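Local structure of putative cytoplasmic protein (Salmonella enterica subsp. enterica serovar Typhimurium, 4IQN) at residues A[162-168]-A[192-196]. The protein is of unknown function, a putative cytoplasmic protein of the DUF5066 family. Residues are numbered along the deposited sequence; the frame is centred on the assembly and turned at random.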
ATOM      1  N   ALA A 162      -2.335  -3.137   9.220  1.00 18.02           N
ATOM      2  CA  ALA A 162      -2.035  -1.999  10.059  1.00 17.59           C
ATOM      3  C   ALA A 162      -3.189  -0.947  10.014  1.00 16.29           C
ATOM      4  O   ALA A 162      -4.304  -1.239  10.506  1.00 17.71           O
ATOM      5  CB  ALA A 162      -0.671  -1.476   9.682  1.00 20.46           C
ATOM      6  N   GLU A 163      -2.962   0.241   9.447  1.00 16.30           N
ATOM      7  CA  GLU A 163      -3.988   1.258   9.355  1.00 16.42           C
ATOM      8  C   GLU A 163      -5.258   0.770   8.628  1.00 17.69           C
ATOM      9  O   GLU A 163      -5.203  -0.148   7.777  1.00 16.44           O
ATOM     10  CB  GLU A 163      -3.444   2.510   8.677  1.00 19.64           C
ATOM     11  CG  GLU A 163      -2.400   3.314   9.440  1.00 21.83           C
ATOM     12  CD  GLU A 163      -0.952   2.854   9.302  1.00 24.42           C
ATOM     13  OE1 GLU A 163      -0.653   1.752   8.795  1.00 19.79           O
ATOM     14  OE2 GLU A 163      -0.055   3.637   9.725  1.00 30.19           O
ATOM     15  N   SER A 164      -6.373   1.388   8.996  1.00 17.76           N
ATOM     16  CA  SER A 164      -7.688   1.061   8.476  1.00 15.43           C
ATOM     17  C   SER A 164      -7.711   1.319   6.956  1.00 16.91           C
ATOM     18  O   SER A 164      -8.385   0.584   6.243  1.00 18.44           O
ATOM     19  CB  SER A 164      -8.796   1.864   9.129  1.00 17.68           C
ATOM     20  OG  SER A 164      -8.636   3.271   8.974  1.00 19.02           O
ATOM     21  N   SER A 165      -6.963   2.327   6.504  1.00 15.40           N
ATOM     22  CA  SER A 165      -6.894   2.729   5.112  1.00 16.62           C
ATOM     23  C   SER A 165      -5.767   3.687   4.861  1.00 16.76           C
ATOM     24  O   SER A 165      -5.138   4.197   5.809  1.00 15.70           O
ATOM     25  CB  SER A 165      -8.180   3.446   4.741  1.00 19.59           C
ATOM     26  OG  SER A 165      -8.294   4.727   5.340  1.00 21.36           O
ATOM     27  N   LEU A 166      -5.541   3.997   3.574  1.00 15.66           N
ATOM     28  CA  LEU A 166      -4.630   5.036   3.161  1.00 16.84           C
ATOM     29  C   LEU A 166      -4.990   6.423   3.775  1.00 15.78           C
ATOM     30  O   LEU A 166      -4.099   7.242   4.023  1.00 18.48           O
ATOM     31  CB  LEU A 166      -4.589   5.125   1.618  1.00 18.25           C
ATOM     32  CG  LEU A 166      -3.503   6.034   1.024  1.00 18.73           C
ATOM     33  CD1 LEU A 166      -2.118   5.607   1.470  1.00 20.76           C
ATOM     34  CD2 LEU A 166      -3.617   6.046  -0.497  1.00 20.51           C
ATOM     35  N   VAL A 167      -6.273   6.662   4.016  1.00 17.67           N
ATOM     36  CA  VAL A 167      -6.722   7.887   4.661  1.00 18.27           C
ATOM     37  C   VAL A 167      -6.121   7.999   6.071  1.00 17.43           C
ATOM     38  O   VAL A 167      -5.506   9.010   6.394  1.00 16.80           O
ATOM     39  CB  VAL A 167      -8.253   7.995   4.711  1.00 19.43           C
ATOM     40  CG1 VAL A 167      -8.730   9.241   5.447  1.00 19.47           C
ATOM     41  CG2 VAL A 167      -8.838   8.007   3.282  1.00 21.00           C
ATOM     42  N   GLU A 168      -6.264   6.971   6.872  1.00 17.02           N
ATOM     43  CA  GLU A 168      -5.672   6.968   8.210  1.00 17.25           C
ATOM     44  C   GLU A 168      -4.142   7.099   8.134  1.00 15.93           C
ATOM     45  O   GLU A 168      -3.540   7.873   8.884  1.00 17.31           O
ATOM     46  CB  GLU A 168      -6.063   5.707   8.971  1.00 16.54           C
ATOM     47  CG  GLU A 168      -5.423   5.623  10.359  1.00 16.74           C
ATOM     48  CD  GLU A 168      -5.917   4.507  11.240  1.00 19.07           C
ATOM     49  OE1 GLU A 168      -6.632   3.589  10.770  1.00 15.24           O
ATOM     50  OE2 GLU A 168      -5.572   4.534  12.454  1.00 21.25           O
ATOM     51  N   TRP A 192     -11.870   4.328  13.153  1.00 17.58           N
ATOM     52  CA  TRP A 192     -10.707   3.663  12.590  1.00 14.90           C
ATOM     53  C   TRP A 192     -10.411   2.345  13.254  1.00 16.63           C
ATOM     54  O   TRP A 192     -10.188   1.340  12.567  1.00 17.86           O
ATOM     55  CB  TRP A 192      -9.490   4.566  12.571  1.00 14.72           C
ATOM     56  CG  TRP A 192      -9.576   5.720  11.580  1.00 16.66           C
ATOM     57  CD1 TRP A 192     -10.419   5.827  10.483  1.00 19.57           C
ATOM     58  CD2 TRP A 192      -8.738   6.867  11.546  1.00 15.97           C
ATOM     59  NE1 TRP A 192     -10.148   6.974   9.798  1.00 21.40           N
ATOM     60  CE2 TRP A 192      -9.141   7.651  10.435  1.00 17.19           C
ATOM     61  CE3 TRP A 192      -7.728   7.370  12.396  1.00 18.60           C
ATOM     62  CZ2 TRP A 192      -8.518   8.851  10.098  1.00 18.77           C
ATOM     63  CZ3 TRP A 192      -7.140   8.556  12.074  1.00 17.07           C
ATOM     64  CH2 TRP A 192      -7.553   9.316  10.941  1.00 20.16           C
ATOM     65  N   LYS A 193     -10.398   2.315  14.594  1.00 16.13           N
ATOM     66  CA  LYS A 193     -10.167   1.046  15.296  1.00 18.20           C
ATOM     67  C   LYS A 193     -11.221  -0.000  14.911  1.00 18.47           C
ATOM     68  O   LYS A 193     -10.893  -1.177  14.696  1.00 19.22           O
ATOM     69  CB  LYS A 193     -10.048   1.224  16.852  1.00 25.53           C
ATOM     70  CG  LYS A 193      -9.084   0.165  17.495  1.00 37.24           C
ATOM     71  CD  LYS A 193      -7.598   0.638  17.528  1.00 40.93           C
ATOM     72  CE  LYS A 193      -6.472  -0.416  17.331  1.00 41.58           C
ATOM     73  NZ  LYS A 193      -6.362  -1.653  18.203  1.00 39.16           N
ATOM     74  N   ALA A 194     -12.463   0.425  14.820  1.00 19.25           N
ATOM     75  CA  ALA A 194     -13.585  -0.455  14.463  1.00 21.57           C
ATOM     76  C   ALA A 194     -13.397  -1.026  13.056  1.00 19.48           C
ATOM     77  O   ALA A 194     -13.663  -2.193  12.843  1.00 19.86           O
ATOM     78  CB  ALA A 194     -14.889   0.277  14.535  1.00 24.03           C
ATOM     79  N   GLN A 195     -12.934  -0.209  12.118  1.00 17.58           N
ATOM     80  CA  GLN A 195     -12.689  -0.714  10.763  1.00 17.06           C
ATOM     81  C   GLN A 195     -11.478  -1.663  10.730  1.00 18.30           C
ATOM     82  O   GLN A 195     -11.504  -2.690  10.029  1.00 20.14           O
ATOM     83  CB  GLN A 195     -12.547   0.420   9.766  1.00 16.08           C
ATOM     84  CG  GLN A 195     -12.468  -0.042   8.337  1.00 18.30           C
ATOM     85  CD  GLN A 195     -13.784  -0.665   7.892  1.00 19.57           C
ATOM     86  OE1 GLN A 195     -14.831  -0.037   7.996  1.00 21.43           O
ATOM     87  NE2 GLN A 195     -13.740  -1.897   7.418  1.00 23.01           N
ATOM     88  N   GLN A 196     -10.427  -1.352  11.479  1.00 17.65           N
ATOM     89  CA  GLN A 196      -9.295  -2.245  11.582  1.00 17.02           C
ATOM     90  C   GLN A 196      -9.707  -3.608  12.105  1.00 17.41           C
ATOM     91  O   GLN A 196      -9.284  -4.633  11.584  1.00 20.11           O
ATOM     92  CB  GLN A 196      -8.199  -1.666  12.489  1.00 17.02           C
ATOM     93  CG  GLN A 196      -7.427  -0.494  11.935  1.00 17.69           C
ATOM     94  CD  GLN A 196      -6.569   0.138  13.011  1.00 24.86           C
ATOM     95  OE1 GLN A 196      -7.067   0.592  14.028  1.00 30.05           O
ATOM     96  NE2 GLN A 196      -5.322   0.093  12.834  1.00 32.33           N
TER
HETATM   97  O   HOH W   1      -6.430   3.288  14.565  1.00 26.15           O
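Ser164 and Gln196 bring the two backbones closest, CA to CA 4.8 Å, where the loop leading into helix 166-174 passes one side of helix 190-207. The carboxamide of Gln196 makes the direct hydrogen bond of the contact: NE2 donates to Ala162 O at 2.9 Å, nearly straight (172°), with the acceptor in the plane of the amide but the nitrogen standing above the plane of the Ala162 carbonyl. This bond ties helix 190-207 to the end of strand 158-161, an outermost strand of the four-stranded antiparallel sheet. The strand ends just before Ala162, whose backbone, like that of Glu163, still pairs with Ile151 of the neighbouring strand, and Glu163 OE2 forms a salt bridge with Arg153. Extension beyond CG carries the Gln196 amide from the helix to the loop, and on the way Gln196 CG packs 3.6 Å from Ser164 N. The other amide atom, OE1, takes a hydrogen bond from a water that also donates to Glu168 OE2, a bridge between the segments. Glu168 belongs to the first turn of its helix, where Ser165 is the N-cap; Ser165 OG accepts weak bonds from the backbone N of Val167 and of Glu168. The extended Glu168 side chain reaches back along the chain to Ser164, and its OE1 is gripped from opposite faces by Ser164 N at 2.8 Å and Ser164 OG at 2.7 Å, two donors that would probably stabilise its negative charge. With CG anti to the backbone N (chi1 178°), the Glu168 chain lies across one face of the Trp192 indole: CG makes a CH-pi contact 3.8 Å from the centroid of the six-membered ring, and the carboxylate stacks with its plane 21° from that of the ring. Ser164 OG approaches the five-membered part obliquely, 3.5 Å from Trp192 CD1.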